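Local coordinates for putative TIM-barrel metal-dependent hydrolase (Mycobacterium avium subsp. paratuberculosis S397, PDB 4DZI), which is probably a metal-dependent hydrolase of the amidohydrolase superfamily, binding two metal ions, here cadmium, in a TIM-barrel fold, at residues 148-153 and 163-168; 263-268 and 299-304; 340-345 and 349-354. All coordinates share one frame; numbering follows the deposited sequence.

Contact 1 of 3, residues 148-153 and 163-168; sequences LWLDED and IIAAPI
While Glu152 OE1 is gripped from outside by Arg25 NH1 in a salt bridge and by His26 NE2 in a hydrogen bond, its helix neighbour Leu150 carries the apolar contact with Ala165, Ala166 and Pro167. The leucine works with both branches. Its CD1 lies against the methyl of Ala165, with CD1 to CB 3.9 Å, and CD2 reaches the backbone beyond the strand end, where Leu150 CD2 is 3.4 Å from Ala166 O and 3.7 Å from Pro167 CA. With chi1 at 179° the Leu150 side chain extends away from its backbone N, and the two methyls divide between the end of the strand at Ala165 and the loop that follows. Within the helix, Trp149 NE1 makes a weak bond to Asp153 OD2, one turn further on (2.9 Å, 135°), while the indole meets the ring of Tyr16 edge-to-face. Asp151 binds Phe156 N through OD1 and Arg187 through OD2. A directional link between helix 136-153 and the second segment is found nearby, from Ile168 N to Asn147 OD1. The buried meeting of Leu150 with 165-167 is itself purely van der Waals in character, which implies close packing with little directionality of its own.

Contact 2 of 3, residues 263-268 and 299-304; sequences LDDRAI and VHRLIK. With SO4 (sulfate ion), chain J.
Arg301 NH2 serves two anions at once, Asp265 and a sulfate ion that arginines from both subunits surround. The guanidinium of Arg301 takes the carboxylate end-on, one nitrogen to each oxygen. Its NH1 meets Asp265 OD2 at 2.7 Å, nearly straight (165°) and on the syn lone pair, whereas NH2 reaches Asp265 OD1 at 2.8 Å from above the carboxylate plane, in keeping with the 38° between the two planes. The second N-H of Arg301 NH2 goes to sulfate O3 (2.7 Å). On another side of the ion, Arg266 NE donates to sulfate O4 at 2.7 Å along an almost linear bond, its chain extended from CG to NE. Arg305 NH1 of both subunits and Arg266 NE of the second subunit also donate to the sulfate, and Arg305 of the second subunit pairs with Asp264 and Asp265 as well. The sulfate, probably from the crystallisation liquor, would thus offset the positive charge gathered at this subunit interface. Asp265 stands at the start of helix 266-277 and Arg301 on helix 298-312; Leu302 packs the second helix on the first, while Val299 and Ile303 face helix 321-328.

Contact 3 of 3, residues 340-345 and 349-354; sequences PELARV and DKILFG
A unit that corresponds to a beta-alpha-beta crossover of the barrel brings Ile351 against Leu342 and Ala343: the chain leaves strand 329-331, passes through helix 339-346 and returns along 351-354, an extended segment in the place of the last barrel strand. Ile351 does most of the touching. Its CG1 arm, straight at chi2 (178°), points at the helix, so that CD1 ends over the backbone of Ala343, 3.7 Å from Ala343 N, and beside the Ala343 methyl, with CD1 to CB 3.9 Å. Lower on the same arm, Ile351 CG1 touches Leu342 CD2 at 3.8 Å; the two branched side chains run past one another in opposite directions and so overlap along their lengths. Leu342 CG stands anti to the backbone N (chi1 -175°), which carries CD2 across to the isoleucine. Both Leu342 and Ile351 also rest on Pro333.

Elsewhere on the helix, one turn is stitched by a salt bridge: Arg344 NH2 binds Glu341 OE1 at 2.6 Å on the anti side of the carboxylate, about 20° out of its plane, and Arg344 NE adds a weak bond to the same oxygen. The guanidinium also lies with one face over Glu341 CA, off-centre. This polar pair sits apart from the apolar seam.

On its other flanks, 349-354 is bonded through the backbone like a strand: Lys350 and Leu352 pair with Ile331, and Phe353 with Val12 of strand 9-15. Beyond Gly354 the chain runs on to Asp356, a ligand of both cadmium ions. Such closure of the barrel onto its first strand, with a helix packed outside and a metal-binding aspartate following the segment in the last strand's place, is characteristic of the amidohydrolase TIM barrel.

In the fold
Contacts 1 and 3 join a helix to the barrel wall, whereas contact 2 joins two outer helices. Contact 1 and contact 3 both set aliphatic side chains of a helix against a segment of that wall, but they lie on opposite sides of the chain's centre, about 28 Å apart between centres. Contact 2 differs: it is buried where two subunits meet, and its chemistry is ionic. It is nonetheless continuous with contact 3, since Ile303 CD1 lies 3.4 Å from Val345 CG1. The apolar contacts thus belong to the helix-barrel interior of a single subunit, and the charged one to the dimer interface.

Contact 1 of 3, residues 148-153 and 163-168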
loop_
_atom_site.group_PDB
_atom_site.type_symbol
_atom_site.label_atom_id
_atom_site.label_comp_id
_atom_site.label_asym_id
_atom_site.label_seq_id
_atom_site.Cartn_x
_atom_site.Cartn_y
_atom_site.Cartn_z
ATOM N N LEU C 148 -7.221 -28.538 17.093
ATOM C CA LEU C 148 -7.258 -29.903 17.651
ATOM C C LEU C 148 -6.342 -30.816 16.835
ATOM O O LEU C 148 -5.565 -31.588 17.393
ATOM C CB LEU C 148 -8.698 -30.446 17.651
ATOM C CG LEU C 148 -9.686 -29.835 18.670
ATOM C CD1 LEU C 148 -11.130 -30.253 18.417
ATOM C CD2 LEU C 148 -9.259 -30.243 20.070
ATOM N N TRP C 149 -6.445 -30.745 15.499
ATOM C CA TRP C 149 -5.576 -31.509 14.649
ATOM C C TRP C 149 -4.110 -31.194 14.927
ATOM O O TRP C 149 -3.242 -32.071 14.971
ATOM C CB TRP C 149 -5.908 -31.269 13.148
ATOM C CG TRP C 149 -4.731 -31.755 12.353
ATOM C CD1 TRP C 149 -4.418 -33.075 12.052
ATOM C CD2 TRP C 149 -3.567 -30.966 11.914
ATOM N NE1 TRP C 149 -3.218 -33.156 11.432
ATOM C CE2 TRP C 149 -2.659 -31.895 11.293
ATOM C CE3 TRP C 149 -3.237 -29.590 11.932
ATOM C CZ2 TRP C 149 -1.442 -31.498 10.751
ATOM C CZ3 TRP C 149 -2.009 -29.195 11.361
ATOM C CH2 TRP C 149 -1.124 -30.139 10.791
ATOM N N LEU C 150 -3.822 -29.900 15.106
ATOM C CA LEU C 150 -2.424 -29.458 15.251
ATOM C C LEU C 150 -1.821 -29.994 16.549
ATOM O O LEU C 150 -0.677 -30.458 16.575
ATOM C CB LEU C 150 -2.365 -27.932 15.254
ATOM C CG LEU C 150 -0.984 -27.304 15.413
ATOM C CD1 LEU C 150 -0.040 -27.601 14.253
ATOM C CD2 LEU C 150 -1.203 -25.782 15.552
ATOM N N ASP C 151 -2.612 -29.945 17.602
ATOM C CA ASP C 151 -2.119 -30.392 18.912
ATOM C C ASP C 151 -1.942 -31.912 18.884
ATOM O O ASP C 151 -1.089 -32.471 19.570
ATOM C CB ASP C 151 -3.112 -29.997 19.997
ATOM C CG ASP C 151 -2.493 -30.057 21.428
ATOM O OD1 ASP C 151 -1.264 -29.877 21.580
ATOM O OD2 ASP C 151 -3.268 -30.239 22.384
ATOM N N GLU C 152 -2.784 -32.580 18.108
ATOM C CA GLU C 152 -2.622 -34.033 17.917
ATOM C C GLU C 152 -1.379 -34.461 17.134
ATOM O O GLU C 152 -0.594 -35.316 17.612
ATOM C CB GLU C 152 -3.890 -34.589 17.280
ATOM C CG GLU C 152 -3.841 -36.066 16.908
ATOM C CD GLU C 152 -5.230 -36.566 16.562
ATOM O OE1 GLU C 152 -5.868 -35.949 15.699
ATOM O OE2 GLU C 152 -5.710 -37.545 17.163
ATOM N N ASP C 153 -1.158 -33.888 15.941
ATOM C CA ASP C 153 -0.025 -34.322 15.114
ATOM C C ASP C 153 1.328 -33.694 15.510
ATOM O O ASP C 153 2.393 -34.337 15.356
ATOM C CB ASP C 153 -0.269 -34.084 13.611
ATOM C CG ASP C 153 -1.176 -35.132 12.974
ATOM O OD1 ASP C 153 -1.861 -35.891 13.705
ATOM O OD2 ASP C 153 -1.234 -35.180 11.744
ATOM N N ILE C 163 9.447 -28.179 19.651
ATOM C CA ILE C 163 8.536 -27.605 18.643
ATOM C C ILE C 163 7.487 -26.732 19.282
ATOM O O ILE C 163 6.776 -27.146 20.195
ATOM C CB ILE C 163 7.909 -28.724 17.789
ATOM C CG1 ILE C 163 8.980 -29.282 16.848
ATOM C CG2 ILE C 163 6.646 -28.231 17.083
ATOM C CD1 ILE C 163 8.540 -30.448 15.993
ATOM N N ILE C 164 7.417 -25.478 18.834
ATOM C CA ILE C 164 6.327 -24.611 19.262
ATOM C C ILE C 164 5.343 -24.567 18.099
ATOM O O ILE C 164 5.617 -23.885 17.113
ATOM C CB ILE C 164 6.863 -23.186 19.549
ATOM C CG1 ILE C 164 7.878 -23.222 20.698
ATOM C CG2 ILE C 164 5.715 -22.226 19.841
ATOM C CD1 ILE C 164 7.305 -23.834 21.946
ATOM N N ALA C 165 4.261 -25.344 18.160
ATOM C CA ALA C 165 3.282 -25.329 17.061
ATOM C C ALA C 165 2.220 -24.321 17.402
ATOM O O ALA C 165 1.497 -24.486 18.366
ATOM C CB ALA C 165 2.675 -26.730 16.848
ATOM N N ALA C 166 2.110 -23.275 16.584
ATOM C CA ALA C 166 1.234 -22.173 16.889
ATOM C C ALA C 166 -0.183 -22.388 16.361
ATOM O O ALA C 166 -0.400 -22.473 15.142
ATOM C CB ALA C 166 1.835 -20.897 16.280
ATOM N N PRO C 167 -1.177 -22.465 17.267
ATOM C CA PRO C 167 -2.555 -22.627 16.808
ATOM C C PRO C 167 -3.048 -21.288 16.229
ATOM O O PRO C 167 -2.415 -20.244 16.449
ATOM C CB PRO C 167 -3.341 -22.943 18.093
ATOM C CG PRO C 167 -2.517 -22.308 19.178
ATOM C CD PRO C 167 -1.065 -22.425 18.746
ATOM N N ILE C 168 -4.164 -21.329 15.519
ATOM C CA ILE C 168 -4.749 -20.095 14.955
ATOM C C ILE C 168 -5.813 -19.575 15.900
ATOM O O ILE C 168 -6.598 -20.361 16.439
ATOM C CB ILE C 168 -5.361 -20.358 13.565
ATOM C CG1 ILE C 168 -4.267 -20.771 12.569
ATOM C CG2 ILE C 168 -6.090 -19.106 13.056
ATOM C CD1 ILE C 168 -4.809 -21.272 11.240
#

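Contact 2 of 3, residues 263-268 and 299-304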
loop_
_atom_site.group_PDB
_atom_site.type_symbol
_atom_site.label_atom_id
_atom_site.label_comp_id
_atom_site.label_asym_id
_atom_site.label_seq_id
_atom_site.Cartn_x
_atom_site.Cartn_y
_atom_site.Cartn_z
ATOM N N LEU C 263 0.499 -5.658 -4.369
ATOM C CA LEU C 263 0.217 -6.368 -3.109
ATOM C C LEU C 263 1.395 -6.316 -2.133
ATOM O O LEU C 263 1.287 -5.774 -1.030
ATOM C CB LEU C 263 -0.158 -7.820 -3.405
ATOM C CG LEU C 263 -0.897 -8.594 -2.312
ATOM C CD1 LEU C 263 -1.743 -9.684 -2.957
ATOM C CD2 LEU C 263 0.092 -9.182 -1.329
ATOM N N ASP C 264 2.503 -6.896 -2.572
ATOM C CA ASP C 264 3.756 -6.927 -1.830
ATOM C C ASP C 264 3.508 -7.122 -0.341
ATOM O O ASP C 264 2.889 -8.135 0.052
ATOM C CB ASP C 264 4.571 -5.659 -2.089
ATOM C CG ASP C 264 6.059 -5.837 -1.742
ATOM O OD1 ASP C 264 6.562 -6.993 -1.767
ATOM O OD2 ASP C 264 6.736 -4.833 -1.427
ATOM N N ASP C 265 4.006 -6.188 0.458
ATOM C CA ASP C 265 3.944 -6.306 1.918
ATOM C C ASP C 265 2.871 -5.401 2.559
ATOM O O ASP C 265 2.971 -5.007 3.740
ATOM C CB ASP C 265 5.334 -6.036 2.515
ATOM C CG ASP C 265 5.820 -4.629 2.234
ATOM O OD1 ASP C 265 5.111 -3.903 1.464
ATOM O OD2 ASP C 265 6.891 -4.241 2.777
ATOM N N ARG C 266 1.804 -5.100 1.808
ATOM C CA ARG C 266 0.823 -4.169 2.335
ATOM C C ARG C 266 0.030 -4.750 3.496
ATOM O O ARG C 266 -0.369 -4.037 4.415
ATOM C CB ARG C 266 -0.152 -3.728 1.240
ATOM C CG ARG C 266 0.591 -2.871 0.250
ATOM C CD ARG C 266 -0.313 -2.245 -0.802
ATOM N NE ARG C 266 0.380 -1.121 -1.413
ATOM C CZ ARG C 266 -0.092 -0.440 -2.459
ATOM N NH1 ARG C 266 -1.262 -0.781 -2.982
ATOM N NH2 ARG C 266 0.592 0.589 -2.964
ATOM N N ALA C 267 -0.178 -6.058 3.490
ATOM C CA ALA C 267 -0.974 -6.619 4.591
ATOM C C ALA C 267 -0.321 -6.435 5.943
ATOM O O ALA C 267 -0.988 -6.058 6.906
ATOM C CB ALA C 267 -1.321 -8.099 4.317
ATOM N N ILE C 268 0.989 -6.699 6.038
ATOM C CA ILE C 268 1.652 -6.582 7.342
ATOM C C ILE C 268 1.758 -5.112 7.774
ATOM O O ILE C 268 1.564 -4.780 8.927
ATOM C CB ILE C 268 3.017 -7.286 7.361
ATOM C CG1 ILE C 268 3.571 -7.376 8.794
ATOM C CG2 ILE C 268 4.050 -6.611 6.478
ATOM C CD1 ILE C 268 2.659 -8.080 9.787
ATOM N N VAL C 299 8.722 -1.584 7.772
ATOM C CA VAL C 299 8.942 -0.801 8.981
ATOM C C VAL C 299 9.166 0.677 8.695
ATOM O O VAL C 299 8.620 1.543 9.353
ATOM C CB VAL C 299 10.165 -1.346 9.747
ATOM C CG1 VAL C 299 10.420 -0.546 11.015
ATOM C CG2 VAL C 299 9.942 -2.807 10.084
ATOM N N HIS C 300 10.005 0.958 7.728
ATOM C CA HIS C 300 10.345 2.361 7.587
ATOM C C HIS C 300 9.181 3.201 7.103
ATOM O O HIS C 300 9.037 4.324 7.547
ATOM C CB HIS C 300 11.603 2.578 6.774
ATOM C CG HIS C 300 11.396 2.387 5.317
ATOM N ND1 HIS C 300 11.221 1.160 4.771
ATOM C CD2 HIS C 300 11.347 3.303 4.269
ATOM C CE1 HIS C 300 11.037 1.290 3.436
ATOM N NE2 HIS C 300 11.124 2.601 3.128
ATOM N N ARG C 301 8.337 2.677 6.210
ATOM C CA ARG C 301 7.149 3.458 5.797
ATOM C C ARG C 301 6.177 3.581 6.932
ATOM O O ARG C 301 5.536 4.610 7.102
ATOM C CB ARG C 301 6.412 2.823 4.592
ATOM C CG ARG C 301 7.268 2.662 3.342
ATOM C CD ARG C 301 7.477 1.183 3.003
ATOM N NE ARG C 301 6.178 0.535 2.801
ATOM C CZ ARG C 301 6.026 -0.776 2.639
ATOM N NH1 ARG C 301 7.114 -1.544 2.660
ATOM N NH2 ARG C 301 4.799 -1.321 2.492
ATOM N N LEU C 302 6.025 2.503 7.697
ATOM C CA LEU C 302 5.102 2.517 8.810
ATOM C C LEU C 302 5.544 3.589 9.823
ATOM O O LEU C 302 4.706 4.357 10.314
ATOM C CB LEU C 302 5.007 1.112 9.443
ATOM C CG LEU C 302 4.084 1.020 10.658
ATOM C CD1 LEU C 302 2.623 1.238 10.306
ATOM C CD2 LEU C 302 4.236 -0.372 11.307
ATOM N N ILE C 303 6.839 3.636 10.126
ATOM C CA ILE C 303 7.379 4.624 11.075
ATOM C C ILE C 303 7.089 6.058 10.578
ATOM O O ILE C 303 6.568 6.875 11.336
ATOM C CB ILE C 303 8.890 4.398 11.370
ATOM C CG1 ILE C 303 9.063 3.190 12.302
ATOM C CG2 ILE C 303 9.528 5.635 12.024
ATOM C CD1 ILE C 303 10.490 2.714 12.394
ATOM N N LYS C 304 7.333 6.319 9.302
ATOM C CA LYS C 304 7.070 7.654 8.724
ATOM C C LYS C 304 5.614 8.028 8.896
ATOM O O LYS C 304 5.279 9.125 9.352
ATOM C CB LYS C 304 7.424 7.692 7.240
ATOM C CG LYS C 304 7.221 9.068 6.615
ATOM C CD LYS C 304 8.054 9.214 5.345
ATOM C CE LYS C 304 7.900 10.588 4.709
ATOM N NZ LYS C 304 6.749 10.613 3.760
HETATM S S SO4 J . 2.908 0.952 0.556
HETATM O O1 SO4 J . 1.941 2.026 0.660
HETATM O O2 SO4 J . 4.342 1.350 0.576
HETATM O O3 SO4 J . 2.717 0.264 1.864
HETATM O O4 SO4 J . 2.722 -0.150 -0.372
#

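Contact 3 of 3, residues 340-345 and 349-354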
loop_
_atom_site.group_PDB
_atom_site.type_symbol
_atom_site.label_atom_id
_atom_site.label_comp_id
_atom_site.label_asym_id
_atom_site.label_seq_id
_atom_site.Cartn_x
_atom_site.Cartn_y
_atom_site.Cartn_z
ATOM N N PRO C 340 21.822 -4.496 9.033
ATOM C CA PRO C 340 22.411 -3.392 9.792
ATOM C C PRO C 340 21.455 -2.206 9.889
ATOM O O PRO C 340 21.272 -1.630 10.958
ATOM C CB PRO C 340 23.657 -3.030 8.967
ATOM C CG PRO C 340 24.041 -4.317 8.319
ATOM C CD PRO C 340 22.731 -4.993 7.984
ATOM N N GLU C 341 20.833 -1.827 8.784
ATOM C CA GLU C 341 19.901 -0.705 8.834
ATOM C C GLU C 341 18.699 -1.043 9.692
ATOM O O GLU C 341 18.248 -0.231 10.483
ATOM C CB GLU C 341 19.448 -0.300 7.420
ATOM C CG GLU C 341 18.330 0.730 7.398
ATOM C CD GLU C 341 18.784 2.118 7.835
ATOM O OE1 GLU C 341 19.999 2.402 7.754
ATOM O OE2 GLU C 341 17.926 2.932 8.256
ATOM N N LEU C 342 18.160 -2.257 9.534
ATOM C CA LEU C 342 17.013 -2.642 10.342
ATOM C C LEU C 342 17.367 -2.518 11.826
ATOM O O LEU C 342 16.555 -2.072 12.621
ATOM C CB LEU C 342 16.580 -4.105 10.019
ATOM C CG LEU C 342 15.306 -4.606 10.723
ATOM C CD1 LEU C 342 14.091 -3.727 10.428
ATOM C CD2 LEU C 342 15.022 -6.056 10.331
ATOM N N ALA C 343 18.580 -2.942 12.202
ATOM C CA ALA C 343 18.976 -2.919 13.629
ATOM C C ALA C 343 19.021 -1.475 14.115
ATOM O O ALA C 343 18.649 -1.125 15.250
ATOM C CB ALA C 343 20.340 -3.585 13.812
ATOM N N ARG C 344 19.443 -0.606 13.211
ATOM C CA ARG C 344 19.453 0.823 13.541
ATOM C C ARG C 344 18.062 1.340 13.844
ATOM O O ARG C 344 17.863 2.129 14.781
ATOM C CB ARG C 344 20.079 1.615 12.401
ATOM C CG ARG C 344 21.602 1.518 12.395
ATOM C CD ARG C 344 22.269 2.631 11.596
ATOM N NE ARG C 344 22.039 2.485 10.164
ATOM C CZ ARG C 344 22.786 1.737 9.358
ATOM N NH1 ARG C 344 23.818 1.058 9.840
ATOM N NH2 ARG C 344 22.496 1.664 8.068
ATOM N N VAL C 345 17.091 0.850 13.074
ATOM C CA VAL C 345 15.707 1.298 13.190
ATOM C C VAL C 345 14.890 0.669 14.316
ATOM O O VAL C 345 14.190 1.381 15.041
ATOM C CB VAL C 345 14.999 1.060 11.849
ATOM C CG1 VAL C 345 13.503 1.260 11.971
ATOM C CG2 VAL C 345 15.595 1.986 10.810
ATOM N N ASP C 349 17.825 -6.254 19.072
ATOM C CA ASP C 349 17.115 -7.228 19.902
ATOM C C ASP C 349 15.763 -7.645 19.334
ATOM O O ASP C 349 15.145 -8.605 19.811
ATOM C CB ASP C 349 16.933 -6.712 21.332
ATOM C CG ASP C 349 16.124 -5.423 21.384
ATOM O OD1 ASP C 349 16.612 -4.386 20.866
ATOM O OD2 ASP C 349 15.007 -5.458 21.935
ATOM N N LYS C 350 15.278 -6.941 18.302
ATOM C CA LYS C 350 13.982 -7.274 17.739
ATOM C C LYS C 350 14.075 -8.050 16.425
ATOM O O LYS C 350 13.035 -8.386 15.826
ATOM C CB LYS C 350 13.163 -5.982 17.532
ATOM C CG LYS C 350 12.712 -5.379 18.873
ATOM C CD LYS C 350 11.949 -6.405 19.706
ATOM C CE LYS C 350 11.022 -5.759 20.720
ATOM N NZ LYS C 350 11.767 -5.425 21.951
ATOM N N ILE C 351 15.300 -8.348 15.988
ATOM C CA ILE C 351 15.500 -9.050 14.711
ATOM C C ILE C 351 15.564 -10.557 14.968
ATOM O O ILE C 351 16.354 -11.015 15.797
ATOM C CB ILE C 351 16.781 -8.561 14.023
ATOM C CG1 ILE C 351 16.642 -7.079 13.667
ATOM C CG2 ILE C 351 17.079 -9.378 12.776
ATOM C CD1 ILE C 351 17.907 -6.511 13.031
ATOM N N LEU C 352 14.699 -11.297 14.278
ATOM C CA LEU C 352 14.653 -12.743 14.438
ATOM C C LEU C 352 15.108 -13.521 13.230
ATOM O O LEU C 352 14.677 -13.277 12.094
ATOM C CB LEU C 352 13.224 -13.184 14.769
ATOM C CG LEU C 352 12.603 -12.663 16.065
ATOM C CD1 LEU C 352 11.131 -12.991 16.198
ATOM C CD2 LEU C 352 13.378 -13.301 17.222
ATOM N N PHE C 353 15.929 -14.533 13.460
ATOM C CA PHE C 353 16.174 -15.532 12.428
ATOM C C PHE C 353 14.994 -16.476 12.193
ATOM O O PHE C 353 14.464 -17.082 13.131
ATOM C CB PHE C 353 17.433 -16.323 12.804
ATOM C CG PHE C 353 17.447 -17.731 12.298
ATOM C CD1 PHE C 353 17.547 -18.012 10.942
ATOM C CD2 PHE C 353 17.365 -18.781 13.205
ATOM C CE1 PHE C 353 17.576 -19.335 10.502
ATOM C CE2 PHE C 353 17.378 -20.099 12.774
ATOM C CZ PHE C 353 17.517 -20.378 11.429
ATOM N N GLY C 354 14.569 -16.561 10.929
ATOM C CA GLY C 354 13.564 -17.559 10.528
ATOM C C GLY C 354 13.968 -18.021 9.119
ATOM O O GLY C 354 14.319 -17.205 8.272
#